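PDB 3CNE: putative protease I from Bacteroides thetaiotaomicron VPI-5482, which binds flavins such as lumichrome, riboflavin, FMN and FAD as a homodimer and may store them, apparently without proteolytic or chaperone activity. Local coordinates for residues I43-N46 with S47-L51; V53-V56 with I57-K61. All coordinates share one frame; numbering follows the deposited sequence.

Contact 1. Residues I43-N46 with S47-L51; sequences IKTN and SGMVL. With CA (calcium ion), chain F.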
ATOM      1  N   ILE A  43       4.145  12.818  -6.008  1.00 23.46           N
ATOM      2  CA  ILE A  43       3.524  11.919  -7.005  1.00 22.44           C
ATOM      3  C   ILE A  43       2.129  11.540  -6.536  1.00 22.09           C
ATOM      4  O   ILE A  43       1.786  11.817  -5.423  1.00 23.22           O
ATOM      5  CB  ILE A  43       4.345  10.599  -7.237  1.00 22.40           C
ATOM      6  CG1 ILE A  43       4.397   9.752  -5.942  1.00 21.94           C
ATOM      7  CG2 ILE A  43       5.750  10.899  -7.857  1.00 20.64           C
ATOM      8  CD1 ILE A  43       4.964   8.338  -6.132  1.00 23.18           C
ATOM      9  N   LYS A  44       1.328  10.916  -7.391  1.00 22.21           N
ATOM     10  CA  LYS A  44       0.014  10.445  -6.984  1.00 22.79           C
ATOM     11  C   LYS A  44       0.026   8.954  -6.960  1.00 21.49           C
ATOM     12  O   LYS A  44       0.906   8.351  -7.572  1.00 20.37           O
ATOM     13  CB  LYS A  44      -1.047  10.915  -7.954  1.00 23.80           C
ATOM     14  CG  LYS A  44      -1.674  12.218  -7.539  1.00 30.80           C
ATOM     15  CD  LYS A  44      -0.909  13.420  -8.045  1.00 37.76           C
ATOM     16  CE  LYS A  44      -1.792  14.681  -7.920  1.00 43.01           C
ATOM     17  NZ  LYS A  44      -1.496  15.655  -9.037  1.00 46.39           N
ATOM     18  N   THR A  45      -0.934   8.351  -6.254  1.00 20.32           N
ATOM     19  CA  THR A  45      -1.155   6.920  -6.376  1.00 18.98           C
ATOM     20  C   THR A  45      -2.254   6.757  -7.394  1.00 19.73           C
ATOM     21  O   THR A  45      -2.992   7.716  -7.662  1.00 20.70           O
ATOM     22  CB  THR A  45      -1.551   6.289  -5.061  1.00 17.91           C
ATOM     23  OG1 THR A  45      -2.760   6.897  -4.551  1.00 16.98           O
ATOM     24  CG2 THR A  45      -0.401   6.540  -4.025  1.00 18.30           C
ATOM     25  N   ASN A  46      -2.416   5.562  -7.921  1.00 19.45           N
ATOM     26  CA  ASN A  46      -3.536   5.268  -8.843  1.00 20.29           C
ATOM     27  C   ASN A  46      -4.838   5.663  -8.143  1.00 21.11           C
ATOM     28  O   ASN A  46      -5.748   6.205  -8.760  1.00 22.07           O
ATOM     29  CB  ASN A  46      -3.622   3.775  -9.143  1.00 19.55           C
ATOM     30  CG  ASN A  46      -2.466   3.261  -9.986  1.00 21.52           C
ATOM     31  OD1 ASN A  46      -1.674   4.030 -10.520  1.00 20.22           O
ATOM     32  ND2 ASN A  46      -2.401   1.953 -10.139  1.00 19.74           N
ATOM     33  N   SER A  47      -4.885   5.418  -6.833  1.00 21.98           N
ATOM     34  CA  SER A  47      -6.083   5.684  -5.994  1.00 22.18           C
ATOM     35  C   SER A  47      -6.302   7.159  -5.625  1.00 21.70           C
ATOM     36  O   SER A  47      -7.308   7.517  -4.980  1.00 22.00           O
ATOM     37  CB  SER A  47      -6.035   4.798  -4.756  1.00 22.30           C
ATOM     38  OG  SER A  47      -4.802   4.899  -4.045  1.00 23.95           O
ATOM     39  N   GLY A  48      -5.348   8.000  -6.014  1.00 21.38           N
ATOM     40  CA  GLY A  48      -5.498   9.462  -5.968  1.00 21.88           C
ATOM     41  C   GLY A  48      -4.956  10.109  -4.712  1.00 22.50           C
ATOM     42  O   GLY A  48      -5.244  11.289  -4.444  1.00 22.58           O
HETATM   43  N   MSE A  49      -4.182   9.357  -3.915  1.00 21.20           N
HETATM   44  CA  MSE A  49      -3.533   9.977  -2.756  1.00 21.23           C
HETATM   45  C   MSE A  49      -2.275  10.686  -3.264  1.00 21.44           C
HETATM   46  O   MSE A  49      -1.805  10.392  -4.334  1.00 21.97           O
HETATM   47  CB  MSE A  49      -3.164   8.947  -1.661  1.00 20.85           C
HETATM   48  CG  MSE A  49      -4.325   8.161  -1.071  1.00 20.00           C
HETATM   49 SE   MSE A  49      -5.697   9.370  -0.260  1.00 35.35          SE
HETATM   50  CE  MSE A  49      -7.009   9.148  -1.740  1.00 24.44           C
ATOM     51  N   VAL A  50      -1.725  11.580  -2.470  1.00 23.07           N
ATOM     52  CA  VAL A  50      -0.470  12.228  -2.785  1.00 24.54           C
ATOM     53  C   VAL A  50       0.623  11.702  -1.867  1.00 25.25           C
ATOM     54  O   VAL A  50       0.446  11.662  -0.643  1.00 26.30           O
ATOM     55  CB  VAL A  50      -0.630  13.768  -2.652  1.00 25.02           C
ATOM     56  CG1 VAL A  50       0.715  14.494  -2.753  1.00 26.82           C
ATOM     57  CG2 VAL A  50      -1.601  14.281  -3.712  1.00 25.74           C
ATOM     58  N   LEU A  51       1.742  11.271  -2.468  1.00 25.62           N
ATOM     59  CA  LEU A  51       2.949  10.924  -1.742  1.00 25.42           C
ATOM     60  C   LEU A  51       4.047  11.933  -2.049  1.00 24.98           C
ATOM     61  O   LEU A  51       4.209  12.364  -3.184  1.00 24.47           O
ATOM     62  CB  LEU A  51       3.450   9.523  -2.129  1.00 25.74           C
ATOM     63  CG  LEU A  51       2.494   8.334  -1.959  1.00 27.11           C
ATOM     64  CD1 LEU A  51       3.173   7.108  -2.518  1.00 26.05           C
ATOM     65  CD2 LEU A  51       2.167   8.117  -0.492  1.00 27.20           C
TER
HETATM   66 CA    CA F 302      -3.143   2.939  -5.388  1.00 25.22          CA
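Thr45 and Ser47 both turn their hydroxyls between the backbone N and the carbonyl carbon (chi1 59° and 52°), which brings Thr45 OG1 and Ser47 OG to 2.9 Å in a hydrogen bond in the turn of a beta hairpin. The same rotation of Thr45 brings OG1 to the backbone just before strand 50-52, where Met49 N donates to it at 2.9 Å, and leaves CG2 to lie across Leu51, 3.9 Å from its CD1. Thr45 N in turn donates to Met49 O, so side chain and backbone of one residue hold both the backbone N and O of Met49 (a selenomethionine). Residues 45-48 form a type I turn, closed by a hydrogen bond from Gly48 N to Thr45 O; Gly48 adopts positive phi, where a CB would jam against the preceding carbonyl oxygen. Beyond the turn Ile43 and Leu51 make a hydrogen-bonded antiparallel pair, with Ile43 N donating to Leu51 O, and Ile43 CG1 rests on Leu51 CB at 3.9 Å. Outside the hairpin, Asn46 OD1 accepts from Asp76 N, and Leu51 packs against Leu51 of the second subunit. A valine at Thr45 would probably leave Met49 N and Ser47 OG without their shared partner, Ser47 OG then being held by the calcium ion alone among the contacts described. Ser47 OG binds that ion at 2.9 Å as well as meeting Thr45 OG1, so one hydroxyl couples the ion to the turn, and the positive charge probably polarises it.

Contact 2. Residues V53-V56 with I57-K61; sequences VDDV and IANLK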
ATOM      1  N   VAL A  53       7.923  11.725  -1.928  1.00 23.67           N
ATOM      2  CA  VAL A  53       8.968  10.706  -1.775  1.00 22.82           C
ATOM      3  C   VAL A  53      10.308  11.416  -1.480  1.00 23.41           C
ATOM      4  O   VAL A  53      10.292  12.604  -1.161  1.00 22.52           O
ATOM      5  CB  VAL A  53       9.012   9.730  -2.964  1.00 22.67           C
ATOM      6  CG1 VAL A  53       7.635   9.042  -3.165  1.00 22.45           C
ATOM      7  CG2 VAL A  53       9.466  10.449  -4.279  1.00 22.03           C
ATOM      8  N   ASP A  54      11.437  10.697  -1.549  1.00 22.53           N
ATOM      9  CA  ASP A  54      12.707  11.232  -1.070  1.00 23.69           C
ATOM     10  C   ASP A  54      13.401  12.139  -2.081  1.00 23.32           C
ATOM     11  O   ASP A  54      14.132  13.056  -1.699  1.00 22.79           O
ATOM     12  CB  ASP A  54      13.659  10.102  -0.654  1.00 23.90           C
ATOM     13  CG  ASP A  54      13.090   9.253   0.509  1.00 26.69           C
ATOM     14  OD1 ASP A  54      12.533   9.854   1.463  1.00 29.38           O
ATOM     15  OD2 ASP A  54      13.169   8.007   0.447  1.00 27.79           O
ATOM     16  N   ASP A  55      13.224  11.855  -3.366  1.00 23.66           N
ATOM     17  CA  ASP A  55      14.013  12.539  -4.394  1.00 23.71           C
ATOM     18  C   ASP A  55      13.392  12.225  -5.751  1.00 24.01           C
ATOM     19  O   ASP A  55      12.417  11.461  -5.847  1.00 22.94           O
ATOM     20  CB  ASP A  55      15.440  12.004  -4.355  1.00 25.24           C
ATOM     21  CG  ASP A  55      16.482  13.029  -4.792  1.00 26.99           C
ATOM     22  OD1 ASP A  55      16.151  14.062  -5.434  1.00 30.44           O
ATOM     23  OD2 ASP A  55      17.648  12.754  -4.511  1.00 28.98           O
ATOM     24  N   VAL A  56      13.974  12.818  -6.790  1.00 23.80           N
ATOM     25  CA  VAL A  56      13.554  12.573  -8.152  1.00 24.11           C
ATOM     26  C   VAL A  56      14.608  11.702  -8.836  1.00 23.97           C
ATOM     27  O   VAL A  56      15.757  11.692  -8.426  1.00 24.26           O
ATOM     28  CB  VAL A  56      13.359  13.874  -8.936  1.00 23.88           C
ATOM     29  CG1 VAL A  56      12.277  14.746  -8.298  1.00 23.88           C
ATOM     30  CG2 VAL A  56      14.695  14.667  -9.107  1.00 24.64           C
ATOM     31  N   ILE A  57      14.194  10.991  -9.885  1.00 24.05           N
ATOM     32  CA  ILE A  57      15.038  10.018 -10.563  1.00 24.09           C
ATOM     33  C   ILE A  57      16.254  10.661 -11.239  1.00 25.05           C
ATOM     34  O   ILE A  57      17.284   9.992 -11.421  1.00 24.45           O
ATOM     35  CB  ILE A  57      14.218   9.159 -11.584  1.00 23.43           C
ATOM     36  CG1 ILE A  57      15.088   8.007 -12.130  1.00 23.99           C
ATOM     37  CG2 ILE A  57      13.623  10.029 -12.723  1.00 22.57           C
ATOM     38  CD1 ILE A  57      14.280   6.777 -12.516  1.00 26.26           C
ATOM     39  N   ALA A  58      16.129  11.932 -11.629  1.00 26.23           N
ATOM     40  CA  ALA A  58      17.273  12.667 -12.233  1.00 27.36           C
ATOM     41  C   ALA A  58      18.487  12.639 -11.304  1.00 28.45           C
ATOM     42  O   ALA A  58      19.628  12.524 -11.767  1.00 28.93           O
ATOM     43  CB  ALA A  58      16.887  14.108 -12.577  1.00 26.67           C
ATOM     44  N   ASN A  59      18.239  12.714  -9.994  1.00 28.83           N
ATOM     45  CA  ASN A  59      19.327  12.736  -9.005  1.00 29.51           C
ATOM     46  C   ASN A  59      19.936  11.373  -8.667  1.00 29.39           C
ATOM     47  O   ASN A  59      20.915  11.279  -7.915  1.00 30.66           O
ATOM     48  CB  ASN A  59      18.870  13.476  -7.752  1.00 29.43           C
ATOM     49  CG  ASN A  59      18.739  14.953  -7.982  1.00 30.08           C
ATOM     50  OD1 ASN A  59      19.363  15.508  -8.893  1.00 31.27           O
ATOM     51  ND2 ASN A  59      17.929  15.608  -7.167  1.00 27.92           N
ATOM     52  N   LEU A  60      19.362  10.321  -9.246  1.00 29.25           N
ATOM     53  CA  LEU A  60      19.885   8.967  -9.126  1.00 28.55           C
ATOM     54  C   LEU A  60      20.928   8.681 -10.223  1.00 29.37           C
ATOM     55  O   LEU A  60      21.797   7.824 -10.057  1.00 27.68           O
ATOM     56  CB  LEU A  60      18.735   7.945  -9.179  1.00 28.18           C
ATOM     57  CG  LEU A  60      19.078   6.462  -9.044  1.00 27.65           C
ATOM     58  CD1 LEU A  60      19.890   6.197  -7.756  1.00 26.64           C
ATOM     59  CD2 LEU A  60      17.820   5.604  -9.059  1.00 27.86           C
ATOM     60  N   LYS A  61      20.823   9.387 -11.349  1.00 30.37           N
ATOM     61  CA  LYS A  61      21.819   9.270 -12.421  1.00 32.05           C
ATOM     62  C   LYS A  61      23.234   9.552 -11.916  1.00 32.86           C
ATOM     63  O   LYS A  61      23.495  10.579 -11.302  1.00 33.19           O
ATOM     64  CB  LYS A  61      21.491  10.225 -13.561  1.00 32.10           C
ATOM     65  CG  LYS A  61      20.531   9.667 -14.568  1.00 32.94           C
ATOM     66  CD  LYS A  61      19.750  10.789 -15.233  1.00 35.85           C
ATOM     67  CE  LYS A  61      20.634  11.796 -15.961  1.00 37.13           C
ATOM     68  NZ  LYS A  61      19.824  12.700 -16.815  1.00 37.92           N
TER
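Asp55 and Val56 run extended, and at Ile57 the chain coils into a 3-10 turn through Asn59, so that it doubles back on the strand end it has just left. Val56 O is the pivot: Asn59 N donates to it at 3.1 Å, a bent bond (143° at the hydrogen) of the kind a tight i to i+3 turn produces. One residue on, Leu60 N repeats the step to Ile57 O at 3.0 Å. Across this turn Asp55 and Asn59 meet side chain to side chain. The carboxylate swings out with CG roughly trans to the backbone N (chi1 -150°), and Asn59 ND2 donates to Asp55 OD1 at 2.9 Å on its syn side. Asp55 OD1 lies close to the amide plane of Asn59, while carboxylate and amide are turned 57° against each other. Asn59 CB lies alongside the carboxylate, 3.5 Å from Asp55 OD2. OD1 also takes a weak bond from Val56 N, so this oxygen spans the strand end and the turn. In the DJ-1/PfpI fold, strand 55-56 is the outermost strand on its side of the central sheet within this chain, parallel to strand 31-36, with Asp55 and Ile57 both joined to Ala36 through backbone bonds. The turn carries the chain off that edge. Its Ile57 and Leu60 side chains pack against helix 88-102 and strand 4-9, the former on Leu93 and the latter on Val96. On the outward side Val56 CG2 lies 4.1 Å from Ala58 CB and sits beside Asn59 ND2 at 3.9 Å.

In the fold
The two contacts follow in series along the chain, contact 1 closing before contact 2 opens, with centres about 18 Å apart. Contact 1 is the tip of the two-stranded antiparallel hairpin 42-44 and 50-52, set out from the body of the chain, whereas contact 2 is where the chain leaves strand 55-56, an outermost strand of the central sheet within this chain, and turns toward strand 69-73. They touch where Ile43 CD1 meets Val53 CG1 at 4.1 Å. The hairpin continues into an antiparallel ladder with the second subunit, and Val53 packs on Met49 of that subunit, so this short run of chain connects the dimer interface to the sheet edge.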